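Local coordinates for protein single-stranded DNA specific exonuclease RecJ (Thermus thermophilus, PDB 2ZXP) that degrades single-stranded DNA in the 5' to 3' direction as a divalent-metal-dependent exonuclease, with no detectable activity on single-stranded RNA, at residues R478-R483 / A491-D496. Numbering follows the deposited sequence.
Sequences RHLAFR and AWKQGD
H479 and W492 face each other on one face of the beta sheet, across neighbouring antiparallel strands, where they form the non-hydrogen-bonded pair with CA atoms 4.6 Å apart. The imidazole lies over a face of the indole near its rim, oblique to the six-membered ring of W492, with the planes inclined at 39°. The centroids of these two rings are 4.2 Å apart, though their closest approach is doubtful in the model. H479 CB sits over the same six-membered ring, 4.1 Å from its centroid and almost on the ring normal, a CH-pi contact. W492 CG stands anti to its own carbonyl carbon (chi1 -66°), which carries the indole back over H479. L480 and A491, the adjacent hydrogen-bonded pair, turn to the other side of the sheet and are buried. Their backbones exchange two bonds, L480 N to A491 O at 2.9 Å and A491 N to L480 O at 3.1 Å. Strands 479-484 and 487-492 make a beta hairpin in the RecJ OB domain; A491 also packs on A524 and L527 of strand 517-528, the next strand of the sheet, while H479 touches L474. Beyond the paired residues K493 N bonds to R478 O at 3.3 Å, approaching from above the carbonyl plane. On the face of L480 and A491, L480 CD2 meets K493 CB at 3.5 Å, a tight carbon contact. R478 reaches along the outgoing chain toward the G495 backbone, whose N lies over one face of the guanidinium without a hydrogen bond.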
ATOM      1  N   ARG A 478       2.487  15.572  21.379  1.00 64.39           N
ATOM      2  CA  ARG A 478       1.523  15.877  20.331  1.00 62.94           C
ATOM      3  C   ARG A 478       0.253  15.037  20.416  1.00 61.26           C
ATOM      4  O   ARG A 478      -0.779  15.412  19.871  1.00 61.14           O
ATOM      5  CB  ARG A 478       2.148  15.663  18.959  1.00 63.74           C
ATOM      6  CG  ARG A 478       3.183  16.674  18.567  1.00 64.96           C
ATOM      7  CD  ARG A 478       4.553  16.328  19.085  1.00 66.49           C
ATOM      8  NE  ARG A 478       5.569  17.042  18.321  1.00 67.85           N
ATOM      9  CZ  ARG A 478       5.562  18.356  18.122  1.00 68.80           C
ATOM     10  NH1 ARG A 478       4.588  19.101  18.634  1.00 69.21           N
ATOM     11  NH2 ARG A 478       6.525  18.927  17.405  1.00 69.50           N
ATOM     12  N   HIS A 479       0.334  13.893  21.084  1.00 59.84           N
ATOM     13  CA  HIS A 479      -0.817  13.014  21.219  1.00 58.11           C
ATOM     14  C   HIS A 479      -1.978  13.830  21.738  1.00 56.16           C
ATOM     15  O   HIS A 479      -1.832  14.566  22.706  1.00 55.83           O
ATOM     16  CB  HIS A 479      -0.524  11.890  22.204  1.00 59.56           C
ATOM     17  CG  HIS A 479      -1.140  10.584  21.822  1.00 61.47           C
ATOM     18  ND1 HIS A 479      -2.375  10.494  21.215  1.00 62.60           N
ATOM     19  CD2 HIS A 479      -0.687   9.314  21.943  1.00 62.16           C
ATOM     20  CE1 HIS A 479      -2.653   9.226  20.973  1.00 62.99           C
ATOM     21  NE2 HIS A 479      -1.644   8.488  21.403  1.00 63.04           N
ATOM     22  N   LEU A 480      -3.127  13.711  21.086  1.00 54.40           N
ATOM     23  CA  LEU A 480      -4.315  14.437  21.514  1.00 52.83           C
ATOM     24  C   LEU A 480      -5.578  13.831  20.927  1.00 52.02           C
ATOM     25  O   LEU A 480      -5.526  12.994  20.017  1.00 52.30           O
ATOM     26  CB  LEU A 480      -4.207  15.911  21.117  1.00 53.04           C
ATOM     27  CG  LEU A 480      -4.204  16.299  19.639  1.00 52.56           C
ATOM     28  CD1 LEU A 480      -5.613  16.235  19.093  1.00 52.32           C
ATOM     29  CD2 LEU A 480      -3.656  17.713  19.493  1.00 52.59           C
ATOM     30  N   ALA A 481      -6.719  14.260  21.445  1.00 50.58           N
ATOM     31  CA  ALA A 481      -7.993  13.744  20.978  1.00 49.17           C
ATOM     32  C   ALA A 481      -9.040  14.847  20.960  1.00 48.12           C
ATOM     33  O   ALA A 481      -8.965  15.804  21.733  1.00 48.33           O
ATOM     34  CB  ALA A 481      -8.451  12.597  21.884  1.00 49.44           C
ATOM     35  N   PHE A 482     -10.009  14.711  20.067  1.00 46.48           N
ATOM     36  CA  PHE A 482     -11.086  15.682  19.945  1.00 44.84           C
ATOM     37  C   PHE A 482     -12.237  15.030  19.214  1.00 44.23           C
ATOM     38  O   PHE A 482     -12.206  13.827  18.954  1.00 43.49           O
ATOM     39  CB  PHE A 482     -10.610  16.942  19.206  1.00 44.18           C
ATOM     40  CG  PHE A 482     -10.053  16.690  17.831  1.00 44.18           C
ATOM     41  CD1 PHE A 482     -10.847  16.841  16.703  1.00 43.71           C
ATOM     42  CD2 PHE A 482      -8.714  16.335  17.661  1.00 44.50           C
ATOM     43  CE1 PHE A 482     -10.319  16.647  15.431  1.00 43.60           C
ATOM     44  CE2 PHE A 482      -8.181  16.139  16.389  1.00 43.28           C
ATOM     45  CZ  PHE A 482      -8.983  16.296  15.278  1.00 42.72           C
ATOM     46  N   ARG A 483     -13.258  15.812  18.890  1.00 43.63           N
ATOM     47  CA  ARG A 483     -14.403  15.254  18.188  1.00 43.30           C
ATOM     48  C   ARG A 483     -14.845  16.127  17.030  1.00 42.80           C
ATOM     49  O   ARG A 483     -14.711  17.353  17.065  1.00 42.26           O
ATOM     50  CB  ARG A 483     -15.580  15.053  19.154  1.00 44.15           C
ATOM     51  CG  ARG A 483     -15.213  14.369  20.450  1.00 45.25           C
ATOM     52  CD  ARG A 483     -16.453  14.034  21.248  1.00 47.19           C
ATOM     53  NE  ARG A 483     -17.078  12.807  20.770  1.00 48.45           N
ATOM     54  CZ  ARG A 483     -16.634  11.586  21.061  1.00 48.50           C
ATOM     55  NH1 ARG A 483     -15.565  11.446  21.833  1.00 48.55           N
ATOM     56  NH2 ARG A 483     -17.252  10.509  20.575  1.00 48.08           N
ATOM     57  N   ALA A 491      -5.073  11.769  17.234  1.00 38.14           N
ATOM     58  CA  ALA A 491      -4.042  12.311  16.364  1.00 38.42           C
ATOM     59  C   ALA A 491      -2.773  12.786  17.042  1.00 38.76           C
ATOM     60  O   ALA A 491      -2.742  13.066  18.241  1.00 38.54           O
ATOM     61  CB  ALA A 491      -4.635  13.475  15.557  1.00 37.53           C
ATOM     62  N   TRP A 492      -1.737  12.899  16.224  1.00 39.62           N
ATOM     63  CA  TRP A 492      -0.447  13.400  16.641  1.00 41.71           C
ATOM     64  C   TRP A 492      -0.318  14.758  15.958  1.00 43.32           C
ATOM     65  O   TRP A 492       0.172  14.852  14.831  1.00 43.27           O
ATOM     66  CB  TRP A 492       0.660  12.454  16.181  1.00 40.81           C
ATOM     67  CG  TRP A 492       0.565  11.150  16.878  1.00 41.43           C
ATOM     68  CD1 TRP A 492      -0.269  10.109  16.578  1.00 40.55           C
ATOM     69  CD2 TRP A 492       1.260  10.778  18.076  1.00 42.07           C
ATOM     70  NE1 TRP A 492      -0.140   9.113  17.521  1.00 41.48           N
ATOM     71  CE2 TRP A 492       0.794   9.501  18.450  1.00 42.08           C
ATOM     72  CE3 TRP A 492       2.233  11.407  18.871  1.00 42.78           C
ATOM     73  CZ2 TRP A 492       1.268   8.837  19.586  1.00 42.83           C
ATOM     74  CZ3 TRP A 492       2.704  10.745  20.002  1.00 43.15           C
ATOM     75  CH2 TRP A 492       2.220   9.475  20.347  1.00 42.92           C
ATOM     76  N   LYS A 493      -0.773  15.808  16.634  1.00 45.39           N
ATOM     77  CA  LYS A 493      -0.719  17.145  16.051  1.00 48.03           C
ATOM     78  C   LYS A 493       0.697  17.462  15.606  1.00 50.13           C
ATOM     79  O   LYS A 493       1.623  17.456  16.405  1.00 50.27           O
ATOM     80  CB  LYS A 493      -1.219  18.193  17.056  1.00 47.39           C
ATOM     81  CG  LYS A 493      -1.199  19.642  16.545  1.00 47.39           C
ATOM     82  CD  LYS A 493      -2.154  19.883  15.379  1.00 46.51           C
ATOM     83  CE  LYS A 493      -2.128  21.334  14.912  1.00 46.20           C
ATOM     84  NZ  LYS A 493      -0.824  21.773  14.313  1.00 45.07           N
ATOM     85  N   GLN A 494       0.868  17.720  14.318  1.00 52.95           N
ATOM     86  CA  GLN A 494       2.190  18.038  13.789  1.00 55.92           C
ATOM     87  C   GLN A 494       2.658  19.338  14.437  1.00 56.86           C
ATOM     88  O   GLN A 494       2.130  20.414  14.129  1.00 56.03           O
ATOM     89  CB  GLN A 494       2.136  18.227  12.265  1.00 57.32           C
ATOM     90  CG  GLN A 494       1.204  17.268  11.537  1.00 60.46           C
ATOM     91  CD  GLN A 494       1.748  15.846  11.448  1.00 62.04           C
ATOM     92  OE1 GLN A 494       1.021  14.909  11.072  1.00 63.23           O
ATOM     93  NE2 GLN A 494       3.028  15.678  11.776  1.00 62.16           N
ATOM     94  N   GLY A 495       3.643  19.217  15.330  1.00 57.98           N
ATOM     95  CA  GLY A 495       4.212  20.359  16.031  1.00 58.92           C
ATOM     96  C   GLY A 495       3.394  21.633  16.015  1.00 59.60           C
ATOM     97  O   GLY A 495       3.434  22.388  15.046  1.00 59.47           O
ATOM     98  N   ASP A 496       2.659  21.877  17.094  1.00 60.58           N
ATOM     99  CA  ASP A 496       1.820  23.065  17.205  1.00 61.61           C
ATOM    100  C   ASP A 496       0.819  22.908  18.335  1.00 61.99           C
ATOM    101  O   ASP A 496       0.758  23.733  19.244  1.00 62.87           O
ATOM    102  CB  ASP A 496       1.044  23.302  15.914  1.00 62.35           C
ATOM    103  CG  ASP A 496       1.379  24.631  15.267  1.00 63.68           C
ATOM    104  OD1 ASP A 496       1.321  25.665  15.974  1.00 64.26           O
ATOM    105  OD2 ASP A 496       1.688  24.641  14.049  1.00 63.37           O
TER